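Local coordinates for protein succinyl-CoA ligase (ADP-forming) subunit alpha (Methanosaeta concilii, PDB 6HXI) that joins a CoA-ligase-type region to a helical region of the citrate synthase family within an eight-chain assembly and binds coenzyme A, at residues 498-501 with 502-506; 578-581 with 582-586; 424-427 with 428-432; 386-390 with 391-395. All coordinates share one frame; numbering follows the deposited sequence.

Interaction 1 (498-501 with 502-506); sequences PDKR and VQLLI
D499 meets V502 and Q503 at the start of helix 500-512, where it is the N-cap. Its OD1 takes the capping bond from R501 N at 2.8 Å, with an N-H...O angle of 135°; the N-H comes from the anti side, 30° out of the carboxylate plane. With CG anti to the backbone N (chi1 -179°) the carboxylate lies beside the carbonyl carbon, where OD1 can meet the R501 amide. Separately, D499 CB rests 4.0 Å from CG2 of V502. The backbone oxygen of D499 is used too: Q503 N donates to it at 3.2 Å, and V502 N adds a weak bond. The R501 amide, at the start of the helix, would probably help to steady the negative carboxylate. R501 NE stands 3.8 Å from D499 OD2, a long salt bridge.

One turn on, K500 and L504 form the other pair. L504 N donates to K500 O at 2.9 Å, and the two side chains cross obliquely, with K500 CG 4.1 Å from L504 CD1.

Further out, the D499 side chain packs on H490, K493 and V540, and L505 turns to helix 399-412. K500, R501 and L504 face S375, L374 and L378 of the second subunit. L504 CD1 also lies 3.2 Å from K500 O.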
# COMPACT_ATOMS: atom_id res chain seq x y z
N PRO B 498 20.28 -27.92 13.57
CA PRO B 498 19.61 -26.66 13.97
C PRO B 498 19.57 -25.53 12.94
O PRO B 498 20.46 -25.46 12.09
CB PRO B 498 20.40 -26.21 15.21
CG PRO B 498 21.35 -27.32 15.54
CD PRO B 498 21.56 -28.10 14.28
N ASP B 499 18.56 -24.63 13.05
CA ASP B 499 18.47 -23.43 12.20
C ASP B 499 19.56 -22.46 12.71
O ASP B 499 19.60 -22.15 13.91
CB ASP B 499 17.09 -22.77 12.26
CG ASP B 499 16.93 -21.53 11.38
OD1 ASP B 499 17.94 -20.85 11.12
OD2 ASP B 499 15.78 -21.23 10.98
N LYS B 500 20.47 -22.03 11.82
CA LYS B 500 21.55 -21.13 12.20
C LYS B 500 21.06 -19.76 12.71
O LYS B 500 21.62 -19.26 13.68
CB LYS B 500 22.59 -20.96 11.08
CG LYS B 500 24.03 -21.01 11.61
CD LYS B 500 24.57 -22.45 11.75
CE LYS B 500 26.05 -22.50 11.45
NZ LYS B 500 26.47 -23.84 10.94
N ARG B 501 19.97 -19.22 12.10
CA ARG B 501 19.36 -17.93 12.46
C ARG B 501 19.01 -17.90 13.95
O ARG B 501 19.26 -16.89 14.61
CB ARG B 501 18.10 -17.66 11.63
CG ARG B 501 18.30 -17.65 10.11
CD ARG B 501 17.11 -17.03 9.36
NE ARG B 501 15.97 -17.94 9.18
CZ ARG B 501 14.73 -17.54 8.90
NH1 ARG B 501 14.46 -16.24 8.77
NH2 ARG B 501 13.75 -18.42 8.78
N VAL B 502 18.47 -19.02 14.48
CA VAL B 502 18.05 -19.25 15.87
C VAL B 502 19.24 -19.30 16.74
O VAL B 502 19.26 -18.68 17.80
CB VAL B 502 17.20 -20.55 16.02
CG1 VAL B 502 16.99 -20.95 17.48
CG2 VAL B 502 15.87 -20.45 15.30
N GLN B 503 20.24 -20.09 16.34
CA GLN B 503 21.41 -20.31 17.17
C GLN B 503 22.22 -19.04 17.33
O GLN B 503 22.69 -18.77 18.43
CB GLN B 503 22.25 -21.50 16.68
CG GLN B 503 23.11 -22.18 17.77
CD GLN B 503 22.42 -22.42 19.11
OE1 GLN B 503 21.53 -23.29 19.25
NE2 GLN B 503 22.84 -21.66 20.12
N LEU B 504 22.32 -18.24 16.26
CA LEU B 504 23.00 -16.94 16.29
C LEU B 504 22.33 -16.00 17.32
O LEU B 504 23.03 -15.39 18.11
CB LEU B 504 23.01 -16.31 14.88
CG LEU B 504 24.06 -16.92 13.92
CD1 LEU B 504 23.51 -17.01 12.47
CD2 LEU B 504 25.38 -16.16 13.99
N LEU B 505 20.98 -15.98 17.35
CA LEU B 505 20.16 -15.16 18.26
C LEU B 505 20.25 -15.62 19.69
O LEU B 505 20.50 -14.81 20.58
CB LEU B 505 18.70 -15.11 17.80
CG LEU B 505 18.39 -14.31 16.56
CD1 LEU B 505 17.03 -14.67 16.02
CD2 LEU B 505 18.47 -12.80 16.81
N ILE B 506 20.10 -16.91 19.92
CA ILE B 506 20.22 -17.49 21.25
C ILE B 506 21.64 -17.39 21.81
O ILE B 506 21.79 -17.12 23.02
CB ILE B 506 19.73 -18.96 21.24
CG1 ILE B 506 18.19 -19.02 21.13
CG2 ILE B 506 20.28 -19.73 22.45
CD1 ILE B 506 17.59 -20.50 21.31

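Interaction 2 (578-581 with 582-586); sequences LGRS and IGLIG. With ACT (acetate ion), chain L.
The guanidinium of R580 is met at its edge by an acetate ion, while the aliphatic part of the same side chain lies against L584 one turn further along helix 571-594. NH2 donates to acetate OXT at 2.8 Å, nearly straight at 167°, and the second acetate oxygen, O, also lies in the guanidinium plane. NE bonds to the V412 carbonyl and NH1 is also hydrogen-bonded outside the segments, so all three nitrogens of the group are engaged. Bends at chi2 (53°) and chi3 fold the chain so that CG and CD lie near CD1 of L584, CG 3.7 Å away, the two side chains crossing at about a right angle. L584 N donates to R580 O at 3.0 Å.

On another side of the helix, I585 N bonds to S581 O at 2.9 Å, and CG1 of I585 packs on that same oxygen at 3.2 Å. S581 OG turns back to the A577 carbonyl. I582 packs on L578 of the second subunit and I585 on its W392, so this helix forms part of the subunit interface. The acetate, probably from the crystallisation liquor, indicates that buried R580 still offers a positive edge able to take up a carboxylate.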
# COMPACT_ATOMS: atom_id res chain seq x y z
N LEU B 578 10.58 -3.67 8.83
CA LEU B 578 11.76 -2.87 8.56
C LEU B 578 12.90 -3.77 8.03
O LEU B 578 13.52 -3.45 7.00
CB LEU B 578 12.14 -2.13 9.86
CG LEU B 578 13.41 -1.27 9.80
CD1 LEU B 578 13.20 -0.04 8.95
CD2 LEU B 578 13.84 -0.90 11.16
N GLY B 579 13.18 -4.87 8.72
CA GLY B 579 14.21 -5.77 8.25
C GLY B 579 13.89 -6.44 6.93
O GLY B 579 14.70 -6.42 6.01
N ARG B 580 12.68 -7.01 6.79
CA ARG B 580 12.31 -7.72 5.55
C ARG B 580 12.18 -6.74 4.34
O ARG B 580 12.31 -7.18 3.21
CB ARG B 580 11.09 -8.62 5.76
CG ARG B 580 10.67 -9.50 4.57
CD ARG B 580 11.81 -10.37 4.02
NE ARG B 580 12.36 -11.16 5.12
CZ ARG B 580 11.89 -12.34 5.48
NH1 ARG B 580 12.37 -12.95 6.56
NH2 ARG B 580 10.98 -12.96 4.74
N SER B 581 12.14 -5.41 4.58
CA SER B 581 12.11 -4.39 3.52
C SER B 581 13.37 -4.45 2.71
O SER B 581 13.34 -4.17 1.53
CB SER B 581 12.00 -3.00 4.12
OG SER B 581 10.61 -2.88 4.38
N ILE B 582 14.46 -4.73 3.37
CA ILE B 582 15.75 -4.86 2.74
C ILE B 582 15.69 -5.91 1.66
O ILE B 582 16.19 -5.64 0.58
CB ILE B 582 16.87 -5.23 3.79
CG1 ILE B 582 17.06 -4.07 4.79
CG2 ILE B 582 18.19 -5.51 3.08
CD1 ILE B 582 17.87 -4.42 6.10
N GLY B 583 15.26 -7.13 1.98
CA GLY B 583 15.22 -8.21 0.98
C GLY B 583 14.13 -7.96 -0.06
O GLY B 583 14.29 -8.29 -1.24
N LEU B 584 13.06 -7.30 0.35
CA LEU B 584 11.94 -6.95 -0.60
C LEU B 584 12.45 -5.99 -1.68
O LEU B 584 12.34 -6.30 -2.85
CB LEU B 584 10.68 -6.42 0.10
CG LEU B 584 9.53 -7.36 0.53
CD1 LEU B 584 9.98 -8.70 1.06
CD2 LEU B 584 8.64 -6.68 1.55
N ILE B 585 13.12 -4.91 -1.28
CA ILE B 585 13.78 -3.94 -2.18
C ILE B 585 14.82 -4.70 -3.05
O ILE B 585 14.86 -4.53 -4.26
CB ILE B 585 14.43 -2.79 -1.35
CG1 ILE B 585 13.28 -1.89 -0.71
CG2 ILE B 585 15.35 -1.94 -2.25
CD1 ILE B 585 13.68 -1.01 0.51
N GLY B 586 15.62 -5.54 -2.42
CA GLY B 586 16.57 -6.39 -3.14
C GLY B 586 15.92 -7.19 -4.27
O GLY B 586 16.37 -7.15 -5.42
C ACT L . 9.97 -15.78 7.01
O ACT L . 10.98 -16.42 7.43
OXT ACT L . 9.87 -15.29 5.85
CH3 ACT L . 8.75 -15.58 7.98

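Interaction 3 (424-427 with 428-432); sequences NAIV and ASCAG
I426 puts CG2 anti to its backbone N (chi1 -78° for CG1), and C430 turns SG anti to its own carbonyl carbon (chi1 -70°). Together these settings bring the methyl and the sulfur 4.1 Å apart, one turn from each other on helix 420-430. The sulfur is also near a carbonyl: SG lies 3.1 Å from I426 O, the oxygen that also accepts from C430 N at 2.8 Å. F355 of the second subunit packs on both I426 and C430.

The neighbouring turns are held by the same main-chain pattern. A428 N donates to N424 O at 3.1 Å, S429 N to A425 O at 3.0 Å, and A431 N to V427 O, the last bent to 132° as A431 leaves helical geometry. The helix then closes with a Schellman motif: G432, with positive phi, is the C-prime residue. Its N donates to S429 O at 3.0 Å, and the amide of the residue after it reaches back to A428 O.

Other parts of the fold pack on the small side chains. A428 packs on S438 and S441 of helix 435-443, and A425 on I588 of helix 571-594. S429 OG is hydrogen-bonded to the I588 carbonyl. On the side facing the third subunit, N424 ND2 bonds to S441 OG of that subunit, N424 O accepts from its N424 ND2, and V427 packs on its N424. At the helix end, C430 O accepts from NH2 of R449 of the third subunit.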
# COMPACT_ATOMS: atom_id res chain seq x y z
N ASN B 424 5.09 -11.34 -3.65
CA ASN B 424 4.22 -10.26 -4.11
C ASN B 424 4.99 -9.07 -4.67
O ASN B 424 4.54 -8.46 -5.66
CB ASN B 424 3.21 -9.81 -3.04
CG ASN B 424 1.98 -10.66 -3.04
OD1 ASN B 424 2.00 -11.81 -3.46
ND2 ASN B 424 0.87 -10.09 -2.61
N ALA B 425 6.12 -8.73 -4.03
CA ALA B 425 7.01 -7.62 -4.44
C ALA B 425 7.61 -7.92 -5.85
O ALA B 425 7.74 -7.02 -6.64
CB ALA B 425 8.14 -7.40 -3.37
N ILE B 426 7.91 -9.20 -6.14
CA ILE B 426 8.47 -9.68 -7.40
C ILE B 426 7.44 -9.62 -8.49
O ILE B 426 7.77 -9.23 -9.60
CB ILE B 426 9.04 -11.14 -7.19
CG1 ILE B 426 10.41 -11.09 -6.46
CG2 ILE B 426 9.09 -11.94 -8.52
CD1 ILE B 426 10.93 -12.47 -5.99
N VAL B 427 6.21 -10.05 -8.19
CA VAL B 427 5.12 -9.99 -9.15
C VAL B 427 4.86 -8.51 -9.54
O VAL B 427 4.83 -8.21 -10.71
CB VAL B 427 3.86 -10.71 -8.62
CG1 VAL B 427 2.63 -10.41 -9.46
CG2 VAL B 427 4.11 -12.22 -8.52
N ALA B 428 4.72 -7.62 -8.59
CA ALA B 428 4.51 -6.17 -8.86
C ALA B 428 5.69 -5.63 -9.71
O ALA B 428 5.45 -4.86 -10.63
CB ALA B 428 4.42 -5.38 -7.52
N SER B 429 6.95 -6.00 -9.34
CA SER B 429 8.16 -5.57 -10.09
C SER B 429 8.10 -6.09 -11.54
O SER B 429 8.38 -5.36 -12.46
CB SER B 429 9.44 -6.03 -9.40
OG SER B 429 10.58 -5.32 -9.90
N CYS B 430 7.68 -7.33 -11.72
CA CYS B 430 7.52 -7.96 -13.04
C CYS B 430 6.37 -7.27 -13.84
O CYS B 430 6.40 -7.29 -15.06
CB CYS B 430 7.27 -9.46 -12.91
SG CYS B 430 8.72 -10.39 -12.35
N ALA B 431 5.42 -6.64 -13.14
CA ALA B 431 4.33 -5.90 -13.76
C ALA B 431 4.79 -4.46 -14.11
O ALA B 431 3.95 -3.63 -14.49
CB ALA B 431 3.12 -5.88 -12.85
N GLY B 432 6.08 -4.20 -13.96
CA GLY B 432 6.72 -2.93 -14.28
C GLY B 432 6.42 -1.84 -13.30
O GLY B 432 6.51 -0.68 -13.65

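Interaction 4 (386-390 with 391-395)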
# COMPACT_ATOMS: atom_id res chain seq x y z
N GLY B 386 20.09 2.03 18.23
CA GLY B 386 19.93 3.14 19.16
C GLY B 386 18.89 4.12 18.66
O GLY B 386 18.11 4.62 19.45
N VAL B 387 18.86 4.39 17.35
CA VAL B 387 17.89 5.28 16.72
C VAL B 387 16.45 4.68 16.85
O VAL B 387 15.52 5.39 17.18
CB VAL B 387 18.27 5.64 15.25
CG1 VAL B 387 17.08 6.24 14.51
CG2 VAL B 387 19.44 6.59 15.21
N ILE B 388 16.32 3.37 16.68
CA ILE B 388 15.04 2.68 16.87
C ILE B 388 14.65 2.74 18.36
O ILE B 388 13.50 2.98 18.67
CB ILE B 388 15.16 1.22 16.32
CG1 ILE B 388 15.23 1.25 14.76
CG2 ILE B 388 14.06 0.31 16.85
CD1 ILE B 388 15.58 -0.08 14.03
N GLY B 389 15.63 2.57 19.27
CA GLY B 389 15.39 2.69 20.69
C GLY B 389 14.77 4.03 21.03
O GLY B 389 13.77 4.09 21.75
N LEU B 390 15.29 5.10 20.44
CA LEU B 390 14.75 6.45 20.69
C LEU B 390 13.40 6.69 20.06
O LEU B 390 12.46 7.11 20.74
CB LEU B 390 15.74 7.52 20.18
CG LEU B 390 17.10 7.62 20.91
CD1 LEU B 390 18.04 8.54 20.12
CD2 LEU B 390 16.92 8.14 22.34
N LEU B 391 13.30 6.42 18.76
CA LEU B 391 12.08 6.68 17.98
C LEU B 391 10.92 5.77 18.26
O LEU B 391 9.79 6.23 18.15
CB LEU B 391 12.42 6.70 16.48
CG LEU B 391 13.31 7.90 16.08
CD1 LEU B 391 13.72 7.81 14.65
CD2 LEU B 391 12.60 9.26 16.33
N TRP B 392 11.16 4.50 18.64
CA TRP B 392 10.06 3.58 18.94
C TRP B 392 9.84 3.40 20.45
O TRP B 392 8.69 3.29 20.86
CB TRP B 392 10.28 2.19 18.32
CG TRP B 392 10.37 2.12 16.82
CD1 TRP B 392 10.51 3.16 15.94
CD2 TRP B 392 10.48 0.92 16.05
NE1 TRP B 392 10.71 2.68 14.67
CE2 TRP B 392 10.70 1.30 14.71
CE3 TRP B 392 10.43 -0.46 16.37
CZ2 TRP B 392 10.85 0.37 13.68
CZ3 TRP B 392 10.51 -1.39 15.34
CH2 TRP B 392 10.76 -0.98 14.02
N PHE B 393 10.90 3.27 21.26
CA PHE B 393 10.65 2.98 22.69
C PHE B 393 10.88 4.16 23.57
O PHE B 393 10.61 4.07 24.77
CB PHE B 393 11.46 1.76 23.18
CG PHE B 393 11.32 0.54 22.30
CD1 PHE B 393 12.13 0.37 21.17
CD2 PHE B 393 10.39 -0.44 22.60
CE1 PHE B 393 11.98 -0.75 20.34
CE2 PHE B 393 10.26 -1.57 21.77
CZ PHE B 393 11.05 -1.70 20.65
N LYS B 394 11.33 5.28 22.98
CA LYS B 394 11.71 6.51 23.69
C LYS B 394 12.73 6.20 24.80
O LYS B 394 12.57 6.61 25.94
CB LYS B 394 10.47 7.29 24.18
CG LYS B 394 9.68 7.89 23.03
CD LYS B 394 8.63 8.89 23.51
CE LYS B 394 7.51 8.22 24.23
NZ LYS B 394 6.65 9.20 24.94
N LYS B 395 13.73 5.35 24.46
CA LYS B 395 14.76 4.91 25.38
C LYS B 395 16.14 5.02 24.80
O LYS B 395 16.35 4.77 23.63
CB LYS B 395 14.57 3.44 25.81
CG LYS B 395 13.29 3.15 26.58
CD LYS B 395 13.36 3.64 28.01
CE LYS B 395 11.97 3.95 28.52
NZ LYS B 395 11.10 2.75 28.56
O HOH W 1 18.40 3.96 22.05
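The C-terminal end of helix 383-393 widens into a pi-type turn at 391-393, and this contact spans the change. Ahead of it, L391 N donates to V387 O at 2.9 Å, and V387 CG1 lies beside L391 CD1, the two side chains pointing the same way. I388 and W392 run side by side as well. With CG2 of I388 anti to the backbone N, that methyl is carried over one face of the indole, 3.9 Å from the centroid of the six-membered ring and 20° off its normal: a CH-pi contact. W392 N donates to I388 O at 2.8 Å, and NE1 reaches the I582 carbonyl of the second subunit.

Where the chain leaves the helix, G389 O takes two donors: K395 N at 3.0 Å, almost straight at 173° but well above the carbonyl plane, and F393 N, weakly. Lacking a side chain, G389 lets the K395 carbonyl fold close against the turn. The F393 ring brings its edge toward G389 CA and meets the ring of Y571. K394, at positive phi, places its CA 3.1 Å from L390 O in a CA-H...O contact.

A water donates to both G386 O and K395 O, at 2.7 Å each, tying the departing chain back to the helix. The lysine ends have outside partners: K394 NZ bonds to T358 OG1, and K395 makes a cation-pi contact with F558. One carbonyl thus serves two amides and one water two carbonyls, while the N-H bond of the indole to the second subunit probably helps to set its rotation.

How the interactions relate
Interaction 2 lies between interactions 3 and 4. L578 CD2 packs 3.4 Å from CD1 of I388 in interaction 4, and L584 CG sits 4.1 Å from CB of A425 in interaction 3, so helix 571-594 touches both helix 383-393 and helix 420-430. Interactions 3 and 4 do not touch; their centres are about 33 Å apart. Interactions 1 and 2 do not touch (nearest atoms about 4 Å); the acetate bound by R580 also lies about 4 Å from the R501 side chain. All four contacts reach the second subunit. None of the segments belongs to the coenzyme A pocket; the V502 side chain is about 13 Å from a bound coenzyme A.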